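Local coordinates for hypothetical protein (Sus scrofa, PDB 3WOC), which is a jacalin-like, beta-prism-fold lectin of the boar prostate that binds heparin and is found on sperm, where it probably takes part in capacitation, at residues 116-121 with 130-135; 14-19 with 40-45; 69-74 with 85-90; 75-80 with 102-107; 26-31 with 59-64. One frame throughout, in Å; residues are numbered along the deposited sequence.

Contact 1: residues 116-121 with 130-135; sequences EGVYGQ and IGFTWG
The carbonyl oxygen of Y119 accepts the backbone N-H of G131, N to O 2.7 Å, and the return bond runs from Y119 N to G131 O over 3.0 Å. These two bonds fasten the hairpin of strands 114-122 and 127-135, one edge of a sheet in the jacalin-type beta prism. Further along, T133 N gives its hydrogen to G117 O. T133 O is then held by E116 N at 3.2 Å, an almost straight bond, and weakly by G117 N; E116 and G117 together face T133 in a classic beta bulge. The carboxylate of E116 reaches along to G135, where OE1 comes 3.3 Å from CA, while OE2 is salt-bridged to K18 on strand 12-17.

Two glycines let side chains lie against the backbone. In Y119, CG stands between the backbone N and the carbonyl carbon (chi1 62°), which starts the side chain back over its own strand's partner. The ring lays one face on G131 CA, a CH-pi contact of 3.7 Å from that atom to the ring centroid. T133 OG1 sits close to G117 CA, in the place a side chain on G117 would occupy. The other face of the hairpin carries V118, I130 and F132, and there V118 CG2 touches I130 CG1 at 3.9 Å.

Contact 2: residues 14-19 with 40-45; sequences FITSKD and IQVRYG
Y44 OH and T16 OG1 share a hydrogen bond of 2.7 Å, and OG1 lies in the plane of the tyrosine ring, at its edge. In T16, OG1 stands anti to the backbone N (chi1 174°), facing Y44. A bound 1,4-dioxane, probably from the crystallisation liquor, adds a weak hydrogen bond to OG1. The backbone N of S17 is near Y44 OH too, but its angle is too poor for a bond.

The Y44 ring packs against the end of strand 12-17 and the residues after it. S17 O sits over one face, 3.6 Å from Y44 CZ, and K18 N comes 3.5 Å from Y44 CE1. At the root of the side chain, D19 OD2 passes Y44 CB, while D19 OD1 is bonded to the backbone N of E21.

Further along the strands V42 CG1 meets both branches of T16, 3.5 Å from OG1 and 3.7 Å from CG2, the two side chains sliding past each other in opposite directions. Next, I40 CD1 meets F14 CZ, the side chains crossing at about a right angle. No backbone bond joins the two strands, whose axes come no closer than 8.8 Å: side chains of two different sheets meet between them, as in the interior of a beta prism.

Contact 3: residues 69-74 with 85-90; sequences HIISIY and TLITNQ
I71 starts beside I87 and N89. Its CB carries two branches: CG2 comes 4.0 Å from N89 CB, while CG1, set between the backbone N and the carbonyl carbon (chi1 52°), lies 3.6 Å from N89 N. From there I71 CD1 turns to I87 and touches I87 CG1 at 3.7 Å. The backbone under this side chain is irregular. I71 N donates to I87 O, I87 N donates to S72 O, and I71 and S72 therefore both face I87: a classic beta bulge in the antiparallel hairpin of strands 70-77 and 81-88, which forms the middle of one sheet of the beta prism. Past the bulge the pairing is regular, with T85 N bonded to Y74 O over 2.8 Å and Y74 N returning to T85 O. At the opposite end H69 O takes the hydrogen of N89 N and has T88 CA at 3.1 Å. On the face carrying I73 and L86 these two side chains lie side by side, pointing the same way, with I73 CG1 3.7 Å from L86 CD2. Separately, I70 CD1 reaches L86 CB at 3.8 Å.

Contact 4: residues 75-80 with 102-107; sequences GRYRTF and KGFFAA
K102 opens the pairing against Y77: its carbonyl oxygen receives Y77 N at 3.1 Å, while K102 N gives only a weak bond to Y77 O. The lysine lays CB over a face of the Y77 ring, a CH-pi contact of 4.0 Å to the centroid, before its chain bends away. G103 follows, opposite R76; its CA approaches G75 O, and R76 NH1, bonded to G101 O, lies 3.3 Å from G103 N, two donors that do not bond. F104 bonds to G75 in both directions, each bond 3.0 Å long. Its CG stands between the backbone N and the carbonyl carbon (chi1 74°), and the ring lays one face over G75 CA, 3.9 Å from the centroid. F104 CD1 also meets Y77 CD1 at 3.5 Å, rim to rim. The pair joins edge strand 102-106 to strand 70-77, completing the four-stranded antiparallel sheet, one of three such faces in a beta-prism lectin domain.

Contact 5: residues 26-31 with 59-64; sequences GIRVFV and AHELIL
H60 grips V29 through the backbone in both directions, V29 N to H60 O at 2.7 Å and H60 N to V29 O at 2.8 Å. Its ring stands with an edge to the same V29 O, to which ND1 adds a weak bond, and CE1 rests 3.7 Å from V31 CB. On the same face of this antiparallel pair as H60 and V29, I27 is matched to L62: I27 N bonds to L62 O at 3.0 Å, L62 N bonds back to I27 O, and I27 CG2 packs on L62 CB.

On the opposite face A59 sets CB over the F30 ring, 4.0 Å from its centroid, a CH-pi contact. Next to it R28 and E61 lie side by side and point the same way. OE1 of E61 takes NE of R28 at 2.7 Å, from above the carboxylate plane, and NH2 more weakly, so one oxygen serves two donors of the salt bridge. The bend at chi3 (-81°) brings NE to that oxygen; NH1 is weakly bonded to Q41 OE1, and the R28 guanidinium makes a cation-pi contact with W48.

Strand 58-63 is the outermost strand of its sheet, beside strand 24-31, whose other side pairs with strand 37-44; I27 and L62 pack inward on L86 of strand 81-88.

The five contacts span the three sheets of the prism. Contacts 1 and 2 meet along strands 114-122 and 12-17, where V118 N lies 2.8 Å from T16 O. Contacts 2 and 5 share the second sheet, with R28 N 2.7 Å from Q41 O; contacts 3 and 4 both use strand 70-77 in the third. Contacts 3 and 5, and 1 and 3, touch through apolar atoms: L86 CD1 of contact 3 reaches I27 CG2 of contact 5 at 3.3 Å, and F132 CE1 of contact 1 reaches I73 CD1 of contact 3 at 3.5 Å. Contacts 2 and 4 lie about 20 Å apart between centres. Glycerol, probably from crystallisation, is bound at W134 NE1 and F132 N, and weakly at A107 O.

Contact 1: residues 116-121 with 130-135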
# COMPACT_ATOMS: atom_id res chain seq x y z
N GLU A 116 8.63 3.05 3.74
CA GLU A 116 9.53 3.08 2.59
C GLU A 116 9.36 1.87 1.67
O GLU A 116 10.09 1.73 0.69
CB GLU A 116 11.00 3.28 3.03
CG GLU A 116 11.51 2.35 4.12
CD GLU A 116 12.92 2.71 4.60
OE1 GLU A 116 13.66 1.79 5.02
OE2 GLU A 116 13.29 3.91 4.58
N GLY A 117 8.38 1.03 1.98
CA GLY A 117 8.06 -0.13 1.15
C GLY A 117 6.76 -0.83 1.51
O GLY A 117 6.19 -0.61 2.58
N VAL A 118 6.31 -1.70 0.61
CA VAL A 118 5.10 -2.50 0.81
C VAL A 118 5.22 -3.87 0.13
O VAL A 118 5.82 -4.00 -0.94
CB VAL A 118 3.79 -1.72 0.38
CG1 VAL A 118 3.98 -0.97 -0.92
CG2 VAL A 118 2.57 -2.64 0.30
N TYR A 119 4.67 -4.89 0.78
CA TYR A 119 4.63 -6.24 0.23
C TYR A 119 3.24 -6.83 0.43
O TYR A 119 2.47 -6.35 1.26
CB TYR A 119 5.72 -7.13 0.86
CG TYR A 119 5.58 -7.32 2.36
CD1 TYR A 119 4.95 -8.45 2.88
CD2 TYR A 119 6.09 -6.38 3.26
CE1 TYR A 119 4.83 -8.64 4.25
CE2 TYR A 119 5.97 -6.56 4.64
CZ TYR A 119 5.33 -7.69 5.12
OH TYR A 119 5.20 -7.88 6.48
N GLY A 120 2.92 -7.88 -0.32
CA GLY A 120 1.61 -8.49 -0.18
C GLY A 120 1.26 -9.61 -1.12
O GLY A 120 2.09 -10.07 -1.91
N GLN A 121 0.01 -10.04 -1.01
CA GLN A 121 -0.56 -11.14 -1.77
C GLN A 121 -1.77 -10.61 -2.53
O GLN A 121 -2.57 -9.84 -1.99
CB GLN A 121 -0.98 -12.24 -0.79
CG GLN A 121 -1.59 -13.49 -1.43
CD GLN A 121 -2.25 -14.39 -0.41
OE1 GLN A 121 -1.80 -15.52 -0.18
NE2 GLN A 121 -3.30 -13.90 0.24
N ILE A 130 -1.65 -7.74 2.89
CA ILE A 130 -0.75 -6.59 2.78
C ILE A 130 0.16 -6.43 4.00
O ILE A 130 -0.26 -6.65 5.14
CB ILE A 130 -1.53 -5.27 2.45
CG1 ILE A 130 -0.56 -4.18 1.94
CG2 ILE A 130 -2.38 -4.81 3.64
CD1 ILE A 130 -1.21 -3.07 1.13
N GLY A 131 1.41 -6.05 3.73
CA GLY A 131 2.39 -5.79 4.77
C GLY A 131 3.23 -4.57 4.45
O GLY A 131 3.27 -4.12 3.30
N PHE A 132 3.91 -4.05 5.46
CA PHE A 132 4.61 -2.77 5.34
C PHE A 132 6.02 -2.83 5.93
O PHE A 132 6.23 -3.40 7.00
CB PHE A 132 3.80 -1.67 6.02
CG PHE A 132 2.37 -1.63 5.58
CD1 PHE A 132 2.01 -1.05 4.37
CD2 PHE A 132 1.37 -2.21 6.36
CE1 PHE A 132 0.69 -1.03 3.95
CE2 PHE A 132 0.04 -2.19 5.95
CZ PHE A 132 -0.30 -1.60 4.74
N THR A 133 6.97 -2.24 5.20
CA THR A 133 8.35 -2.11 5.67
C THR A 133 8.65 -0.65 6.01
O THR A 133 8.29 0.27 5.26
CB THR A 133 9.38 -2.64 4.65
OG1 THR A 133 9.60 -1.67 3.62
CG2 THR A 133 8.92 -3.96 4.03
N TRP A 134 9.32 -0.44 7.14
CA TRP A 134 9.52 0.89 7.71
C TRP A 134 11.00 1.20 7.85
O TRP A 134 11.83 0.29 7.95
CB TRP A 134 8.83 0.99 9.07
CG TRP A 134 7.39 0.51 9.07
CD1 TRP A 134 6.95 -0.76 9.31
CD2 TRP A 134 6.22 1.30 8.81
NE1 TRP A 134 5.58 -0.81 9.23
CE2 TRP A 134 5.11 0.44 8.92
CE3 TRP A 134 6.01 2.65 8.51
CZ2 TRP A 134 3.79 0.88 8.73
CZ3 TRP A 134 4.70 3.09 8.32
CH2 TRP A 134 3.61 2.21 8.43
N GLY A 135 11.34 2.49 7.84
CA GLY A 135 12.72 2.92 8.01
C GLY A 135 12.87 4.41 8.23
O GLY A 135 11.97 5.18 7.92

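Contact 2: residues 14-19 with 40-45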
# COMPACT_ATOMS: atom_id res chain seq x y z
N PHE A 14 3.99 -9.85 -4.26
CA PHE A 14 4.80 -8.70 -4.64
C PHE A 14 5.61 -8.15 -3.47
O PHE A 14 5.26 -8.34 -2.31
CB PHE A 14 3.92 -7.60 -5.27
CG PHE A 14 3.05 -6.86 -4.29
CD1 PHE A 14 3.52 -5.70 -3.65
CD2 PHE A 14 1.76 -7.30 -4.01
CE1 PHE A 14 2.72 -5.01 -2.75
CE2 PHE A 14 0.95 -6.62 -3.10
CZ PHE A 14 1.43 -5.47 -2.47
N ILE A 15 6.70 -7.47 -3.81
CA ILE A 15 7.50 -6.70 -2.86
C ILE A 15 8.03 -5.46 -3.57
O ILE A 15 8.57 -5.54 -4.67
CB ILE A 15 8.65 -7.56 -2.21
CG1 ILE A 15 9.63 -6.69 -1.40
CG2 ILE A 15 9.43 -8.35 -3.27
CD1 ILE A 15 9.29 -6.55 0.07
N THR A 16 7.83 -4.30 -2.95
CA THR A 16 8.40 -3.06 -3.45
C THR A 16 8.98 -2.28 -2.28
O THR A 16 8.41 -2.26 -1.18
CB THR A 16 7.39 -2.22 -4.28
OG1 THR A 16 7.97 -0.95 -4.62
CG2 THR A 16 6.09 -1.98 -3.53
N SER A 17 10.14 -1.66 -2.50
CA SER A 17 10.86 -0.96 -1.45
C SER A 17 11.74 0.15 -2.01
O SER A 17 12.07 0.15 -3.20
CB SER A 17 11.71 -1.94 -0.64
OG SER A 17 11.99 -1.43 0.65
N LYS A 18 12.12 1.09 -1.15
CA LYS A 18 13.02 2.19 -1.49
C LYS A 18 14.21 1.64 -2.26
O LYS A 18 15.07 0.95 -1.69
CB LYS A 18 13.47 2.91 -0.23
CG LYS A 18 13.96 4.34 -0.44
CD LYS A 18 14.21 5.05 0.88
CE LYS A 18 15.48 4.56 1.56
NZ LYS A 18 15.58 5.04 2.96
N ASP A 19 14.24 1.92 -3.56
CA ASP A 19 15.24 1.37 -4.49
C ASP A 19 16.66 1.54 -3.96
O ASP A 19 17.38 0.56 -3.77
CB ASP A 19 15.09 2.00 -5.89
CG ASP A 19 14.63 3.47 -5.84
OD1 ASP A 19 14.98 4.19 -4.88
OD2 ASP A 19 13.92 3.90 -6.78
N ILE A 40 -1.93 -1.61 -5.90
CA ILE A 40 -1.28 -0.36 -5.50
C ILE A 40 -0.07 -0.01 -6.35
O ILE A 40 0.46 -0.85 -7.09
CB ILE A 40 -0.91 -0.28 -3.97
CG1 ILE A 40 0.35 -1.10 -3.64
CG2 ILE A 40 -2.12 -0.58 -3.07
CD1 ILE A 40 0.10 -2.48 -3.09
N GLN A 41 0.34 1.24 -6.25
CA GLN A 41 1.53 1.74 -6.92
C GLN A 41 2.15 2.79 -6.01
O GLN A 41 1.45 3.61 -5.42
CB GLN A 41 1.16 2.33 -8.28
CG GLN A 41 2.25 2.22 -9.33
CD GLN A 41 1.76 2.52 -10.74
OE1 GLN A 41 0.56 2.67 -10.99
NE2 GLN A 41 2.70 2.59 -11.68
N VAL A 42 3.47 2.74 -5.88
CA VAL A 42 4.19 3.65 -5.01
C VAL A 42 5.20 4.47 -5.82
O VAL A 42 5.90 3.92 -6.67
CB VAL A 42 4.85 2.88 -3.81
CG1 VAL A 42 5.55 1.62 -4.29
CG2 VAL A 42 5.80 3.77 -3.01
N ARG A 43 5.25 5.77 -5.57
CA ARG A 43 6.20 6.64 -6.27
C ARG A 43 7.44 6.91 -5.42
O ARG A 43 7.33 7.42 -4.30
CB ARG A 43 5.55 7.95 -6.70
CG ARG A 43 6.38 8.75 -7.71
CD ARG A 43 5.71 10.06 -8.07
NE ARG A 43 5.54 10.92 -6.90
CZ ARG A 43 5.14 12.19 -6.95
NH1 ARG A 43 4.87 12.77 -8.11
NH2 ARG A 43 5.03 12.88 -5.82
N TYR A 44 8.60 6.56 -5.96
CA TYR A 44 9.88 6.83 -5.33
C TYR A 44 10.57 7.95 -6.10
O TYR A 44 10.91 7.79 -7.27
CB TYR A 44 10.77 5.58 -5.33
CG TYR A 44 10.17 4.36 -4.66
CD1 TYR A 44 10.18 4.23 -3.27
CD2 TYR A 44 9.61 3.33 -5.41
CE1 TYR A 44 9.63 3.11 -2.65
CE2 TYR A 44 9.06 2.21 -4.80
CZ TYR A 44 9.08 2.10 -3.42
OH TYR A 44 8.54 0.99 -2.81
N GLY A 45 10.76 9.09 -5.43
CA GLY A 45 11.22 10.30 -6.10
C GLY A 45 10.15 10.81 -7.05
O GLY A 45 9.11 11.30 -6.61

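Contact 3: residues 69-74 with 85-90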
# COMPACT_ATOMS: atom_id res chain seq x y z
N HIS A 69 5.81 12.28 5.12
CA HIS A 69 5.96 10.82 5.11
C HIS A 69 4.73 10.12 5.67
O HIS A 69 3.98 10.70 6.45
CB HIS A 69 7.17 10.41 5.96
CG HIS A 69 8.46 11.05 5.54
ND1 HIS A 69 9.11 10.71 4.37
CD2 HIS A 69 9.23 11.97 6.15
CE1 HIS A 69 10.22 11.42 4.27
NE2 HIS A 69 10.32 12.19 5.34
N ILE A 70 4.53 8.86 5.27
CA ILE A 70 3.52 7.99 5.89
C ILE A 70 4.12 7.43 7.18
O ILE A 70 5.20 6.84 7.15
CB ILE A 70 3.11 6.79 4.97
CG1 ILE A 70 2.81 7.24 3.52
CG2 ILE A 70 1.97 5.97 5.59
CD1 ILE A 70 1.53 8.03 3.33
N ILE A 71 3.42 7.61 8.30
CA ILE A 71 3.92 7.09 9.58
C ILE A 71 3.03 6.01 10.23
O ILE A 71 3.49 5.29 11.12
CB ILE A 71 4.29 8.23 10.59
CG1 ILE A 71 3.14 9.23 10.77
CG2 ILE A 71 5.56 8.94 10.14
CD1 ILE A 71 2.24 8.92 11.95
N SER A 72 1.78 5.92 9.80
CA SER A 72 0.89 4.82 10.24
C SER A 72 -0.21 4.50 9.24
O SER A 72 -0.57 5.33 8.41
CB SER A 72 0.31 5.09 11.64
OG SER A 72 -0.63 6.15 11.62
N ILE A 73 -0.75 3.29 9.32
CA ILE A 73 -1.76 2.83 8.37
C ILE A 73 -2.88 2.05 9.07
O ILE A 73 -2.66 0.98 9.63
CB ILE A 73 -1.14 1.99 7.22
CG1 ILE A 73 -0.15 2.84 6.42
CG2 ILE A 73 -2.24 1.44 6.29
CD1 ILE A 73 0.83 2.07 5.59
N TYR A 74 -4.09 2.61 9.02
CA TYR A 74 -5.28 1.91 9.48
C TYR A 74 -6.00 1.32 8.27
O TYR A 74 -6.08 1.95 7.22
CB TYR A 74 -6.19 2.87 10.27
CG TYR A 74 -7.66 2.46 10.34
CD1 TYR A 74 -8.63 3.18 9.64
CD2 TYR A 74 -8.08 1.38 11.12
CE1 TYR A 74 -9.97 2.82 9.70
CE2 TYR A 74 -9.42 1.02 11.18
CZ TYR A 74 -10.36 1.75 10.47
OH TYR A 74 -11.70 1.42 10.51
N THR A 85 -6.51 3.75 5.16
CA THR A 85 -6.27 5.18 5.41
C THR A 85 -4.84 5.40 5.92
O THR A 85 -4.44 4.87 6.96
CB THR A 85 -7.31 5.84 6.36
OG1 THR A 85 -6.73 7.00 6.98
CG2 THR A 85 -7.76 4.91 7.44
N LEU A 86 -4.09 6.18 5.14
CA LEU A 86 -2.70 6.49 5.42
C LEU A 86 -2.62 7.80 6.18
O LEU A 86 -3.24 8.79 5.78
CB LEU A 86 -1.92 6.61 4.12
CG LEU A 86 -2.17 5.57 3.03
CD1 LEU A 86 -1.84 6.16 1.68
CD2 LEU A 86 -1.35 4.30 3.27
N ILE A 87 -1.86 7.81 7.27
CA ILE A 87 -1.71 9.03 8.06
C ILE A 87 -0.26 9.55 7.98
O ILE A 87 0.69 8.77 8.03
CB ILE A 87 -2.27 8.87 9.53
CG1 ILE A 87 -1.20 9.06 10.61
CG2 ILE A 87 -3.06 7.56 9.71
CD1 ILE A 87 -1.24 10.42 11.26
N THR A 88 -0.12 10.86 7.82
CA THR A 88 1.20 11.48 7.63
C THR A 88 1.73 12.13 8.91
O THR A 88 0.97 12.41 9.83
CB THR A 88 1.20 12.55 6.50
OG1 THR A 88 0.42 13.68 6.89
CG2 THR A 88 0.67 11.97 5.18
N ASN A 89 3.04 12.36 8.93
CA ASN A 89 3.71 13.10 10.00
C ASN A 89 3.33 14.59 10.04
O ASN A 89 3.73 15.32 10.96
CB ASN A 89 5.24 12.93 9.91
CG ASN A 89 5.84 13.54 8.64
OD1 ASN A 89 7.04 13.80 8.59
ND2 ASN A 89 5.03 13.76 7.62
N GLN A 90 2.58 15.02 9.03
CA GLN A 90 2.07 16.39 8.94
C GLN A 90 0.57 16.50 9.24
O GLN A 90 -0.06 17.51 8.93
CB GLN A 90 2.38 16.98 7.55
CG GLN A 90 3.86 17.30 7.33
CD GLN A 90 4.12 18.09 6.06
OE1 GLN A 90 5.26 18.18 5.60
NE2 GLN A 90 3.07 18.67 5.48

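Contact 4: residues 75-80 with 102-107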
# COMPACT_ATOMS: atom_id res chain seq x y z
N GLY A 75 -6.50 0.10 8.42
CA GLY A 75 -7.22 -0.56 7.34
C GLY A 75 -8.31 -1.53 7.76
O GLY A 75 -8.53 -1.77 8.95
N ARG A 76 -8.99 -2.07 6.76
CA ARG A 76 -10.02 -3.08 6.96
C ARG A 76 -10.00 -4.08 5.79
O ARG A 76 -9.63 -3.72 4.68
CB ARG A 76 -11.41 -2.44 7.08
CG ARG A 76 -11.62 -1.63 8.36
CD ARG A 76 -13.08 -1.41 8.66
NE ARG A 76 -13.26 -0.71 9.93
CZ ARG A 76 -13.29 -1.29 11.13
NH1 ARG A 76 -13.13 -2.61 11.24
NH2 ARG A 76 -13.46 -0.56 12.22
N TYR A 77 -10.38 -5.32 6.07
CA TYR A 77 -10.36 -6.39 5.08
C TYR A 77 -11.45 -7.43 5.33
O TYR A 77 -11.95 -7.57 6.45
CB TYR A 77 -8.99 -7.09 5.05
CG TYR A 77 -8.57 -7.67 6.39
CD1 TYR A 77 -7.76 -6.95 7.27
CD2 TYR A 77 -9.00 -8.94 6.78
CE1 TYR A 77 -7.39 -7.48 8.51
CE2 TYR A 77 -8.64 -9.48 8.02
CZ TYR A 77 -7.83 -8.74 8.87
OH TYR A 77 -7.46 -9.27 10.09
N ARG A 78 -11.81 -8.15 4.27
CA ARG A 78 -12.60 -9.37 4.40
C ARG A 78 -11.76 -10.48 3.76
O ARG A 78 -10.70 -10.81 4.28
CB ARG A 78 -13.98 -9.20 3.76
CG ARG A 78 -14.79 -8.03 4.35
CD ARG A 78 -16.23 -8.04 3.88
NE ARG A 78 -16.98 -9.13 4.52
CZ ARG A 78 -18.24 -9.46 4.22
NH1 ARG A 78 -18.91 -8.81 3.29
NH2 ARG A 78 -18.81 -10.46 4.87
N THR A 79 -12.22 -11.04 2.64
CA THR A 79 -11.38 -11.90 1.81
C THR A 79 -10.30 -11.03 1.16
O THR A 79 -9.14 -11.43 1.07
CB THR A 79 -12.19 -12.63 0.72
OG1 THR A 79 -13.14 -13.51 1.34
CG2 THR A 79 -11.29 -13.44 -0.19
N PHE A 80 -10.71 -9.85 0.70
CA PHE A 80 -9.82 -8.91 0.03
C PHE A 80 -9.61 -7.68 0.91
O PHE A 80 -10.43 -7.36 1.76
CB PHE A 80 -10.41 -8.48 -1.31
CG PHE A 80 -10.69 -9.61 -2.25
CD1 PHE A 80 -9.68 -10.12 -3.08
CD2 PHE A 80 -11.96 -10.18 -2.32
CE1 PHE A 80 -9.94 -11.17 -3.94
CE2 PHE A 80 -12.22 -11.24 -3.19
CZ PHE A 80 -11.20 -11.73 -4.00
N LYS A 102 -12.73 -6.82 9.27
CA LYS A 102 -11.83 -6.77 10.42
C LYS A 102 -10.91 -5.57 10.28
O LYS A 102 -10.42 -5.28 9.19
CB LYS A 102 -11.00 -8.06 10.54
CG LYS A 102 -11.75 -9.37 10.24
CD LYS A 102 -12.87 -9.64 11.23
CE LYS A 102 -13.64 -10.90 10.87
NZ LYS A 102 -12.92 -12.14 11.30
N GLY A 103 -10.68 -4.87 11.39
CA GLY A 103 -9.80 -3.71 11.40
C GLY A 103 -8.38 -4.09 11.76
O GLY A 103 -8.15 -5.08 12.46
N PHE A 104 -7.43 -3.30 11.27
CA PHE A 104 -6.02 -3.44 11.63
C PHE A 104 -5.31 -2.08 11.68
O PHE A 104 -5.77 -1.11 11.08
CB PHE A 104 -5.30 -4.43 10.70
CG PHE A 104 -5.02 -3.91 9.31
CD1 PHE A 104 -5.87 -4.21 8.26
CD2 PHE A 104 -3.88 -3.15 9.05
CE1 PHE A 104 -5.61 -3.75 6.97
CE2 PHE A 104 -3.61 -2.68 7.76
CZ PHE A 104 -4.48 -2.98 6.72
N PHE A 105 -4.20 -2.03 12.41
CA PHE A 105 -3.39 -0.82 12.51
C PHE A 105 -1.91 -1.14 12.30
O PHE A 105 -1.34 -1.98 12.99
CB PHE A 105 -3.60 -0.13 13.86
CG PHE A 105 -2.82 1.15 14.02
CD1 PHE A 105 -3.19 2.30 13.32
CD2 PHE A 105 -1.74 1.21 14.89
CE1 PHE A 105 -2.47 3.48 13.47
CE2 PHE A 105 -1.02 2.40 15.05
CZ PHE A 105 -1.38 3.53 14.34
N ALA A 106 -1.30 -0.47 11.32
CA ALA A 106 0.09 -0.68 10.98
C ALA A 106 0.93 0.53 11.36
O ALA A 106 0.61 1.66 11.00
CB ALA A 106 0.23 -0.98 9.50
N ALA A 107 2.01 0.28 12.09
CA ALA A 107 2.93 1.33 12.53
C ALA A 107 4.32 0.73 12.70
O ALA A 107 4.44 -0.47 13.00
CB ALA A 107 2.44 1.93 13.85

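Contact 5: residues 26-31 with 59-64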
# COMPACT_ATOMS: atom_id res chain seq x y z
N GLY A 26 4.62 9.50 -2.99
CA GLY A 26 3.23 9.37 -3.38
C GLY A 26 2.74 7.93 -3.36
O GLY A 26 3.54 6.99 -3.31
N ILE A 27 1.42 7.77 -3.40
CA ILE A 27 0.80 6.45 -3.33
C ILE A 27 -0.44 6.41 -4.22
O ILE A 27 -1.27 7.32 -4.20
CB ILE A 27 0.46 6.08 -1.85
CG1 ILE A 27 0.68 4.58 -1.58
CG2 ILE A 27 -0.92 6.59 -1.45
CD1 ILE A 27 -0.38 3.63 -2.14
N ARG A 28 -0.54 5.35 -5.02
CA ARG A 28 -1.66 5.18 -5.94
C ARG A 28 -2.43 3.90 -5.62
O ARG A 28 -1.87 2.80 -5.65
CB ARG A 28 -1.15 5.15 -7.38
CG ARG A 28 -2.22 5.36 -8.44
CD ARG A 28 -1.60 5.39 -9.83
NE ARG A 28 -1.02 6.70 -10.15
CZ ARG A 28 -0.19 6.93 -11.17
NH1 ARG A 28 0.19 5.94 -11.97
NH2 ARG A 28 0.27 8.15 -11.38
N VAL A 29 -3.71 4.05 -5.29
CA VAL A 29 -4.57 2.92 -4.98
C VAL A 29 -5.70 2.82 -6.00
O VAL A 29 -6.41 3.79 -6.27
CB VAL A 29 -5.15 3.02 -3.54
CG1 VAL A 29 -6.16 1.92 -3.28
CG2 VAL A 29 -4.03 2.95 -2.51
N PHE A 30 -5.86 1.63 -6.58
CA PHE A 30 -6.92 1.37 -7.55
C PHE A 30 -8.10 0.66 -6.89
O PHE A 30 -7.95 -0.43 -6.33
CB PHE A 30 -6.38 0.55 -8.72
CG PHE A 30 -5.47 1.33 -9.63
CD1 PHE A 30 -5.94 1.81 -10.86
CD2 PHE A 30 -4.15 1.58 -9.27
CE1 PHE A 30 -5.09 2.52 -11.71
CE2 PHE A 30 -3.30 2.30 -10.11
CZ PHE A 30 -3.77 2.77 -11.34
N VAL A 31 -9.26 1.30 -6.94
CA VAL A 31 -10.48 0.78 -6.31
C VAL A 31 -11.53 0.46 -7.38
O VAL A 31 -11.75 1.25 -8.31
CB VAL A 31 -11.04 1.78 -5.26
CG1 VAL A 31 -12.36 1.29 -4.68
CG2 VAL A 31 -10.02 2.00 -4.14
N ALA A 59 -7.98 4.94 -10.44
CA ALA A 59 -6.82 5.39 -9.67
C ALA A 59 -7.16 6.48 -8.67
O ALA A 59 -7.83 7.46 -9.00
CB ALA A 59 -5.72 5.87 -10.61
N HIS A 60 -6.71 6.28 -7.43
CA HIS A 60 -6.80 7.28 -6.38
C HIS A 60 -5.39 7.54 -5.88
O HIS A 60 -4.60 6.61 -5.74
CB HIS A 60 -7.66 6.77 -5.22
CG HIS A 60 -9.06 6.40 -5.61
ND1 HIS A 60 -9.36 5.27 -6.34
CD2 HIS A 60 -10.25 7.01 -5.35
CE1 HIS A 60 -10.67 5.20 -6.52
NE2 HIS A 60 -11.23 6.24 -5.93
N GLU A 61 -5.06 8.81 -5.63
CA GLU A 61 -3.71 9.17 -5.22
C GLU A 61 -3.64 10.04 -3.97
O GLU A 61 -4.47 10.94 -3.78
CB GLU A 61 -2.98 9.88 -6.36
CG GLU A 61 -2.52 8.96 -7.49
CD GLU A 61 -2.05 9.73 -8.72
OE1 GLU A 61 -2.13 9.16 -9.83
OE2 GLU A 61 -1.62 10.89 -8.58
N LEU A 62 -2.66 9.75 -3.13
CA LEU A 62 -2.20 10.69 -2.12
C LEU A 62 -0.81 11.13 -2.54
O LEU A 62 0.11 10.31 -2.62
CB LEU A 62 -2.17 10.06 -0.72
CG LEU A 62 -1.47 10.86 0.40
CD1 LEU A 62 -2.22 12.15 0.75
CD2 LEU A 62 -1.28 10.00 1.64
N ILE A 63 -0.66 12.42 -2.83
CA ILE A 63 0.64 12.97 -3.20
C ILE A 63 1.24 13.67 -1.99
O ILE A 63 0.66 14.61 -1.44
CB ILE A 63 0.55 13.91 -4.44
CG1 ILE A 63 -0.11 13.20 -5.63
CG2 ILE A 63 1.94 14.45 -4.81
CD1 ILE A 63 0.56 11.90 -6.08
N LEU A 64 2.40 13.17 -1.57
CA LEU A 64 3.07 13.68 -0.38
C LEU A 64 3.82 14.98 -0.66
O LEU A 64 4.50 15.10 -1.69
CB LEU A 64 4.03 12.61 0.18
CG LEU A 64 3.57 11.65 1.29
CD1 LEU A 64 2.06 11.59 1.48
CD2 LEU A 64 4.14 10.26 1.06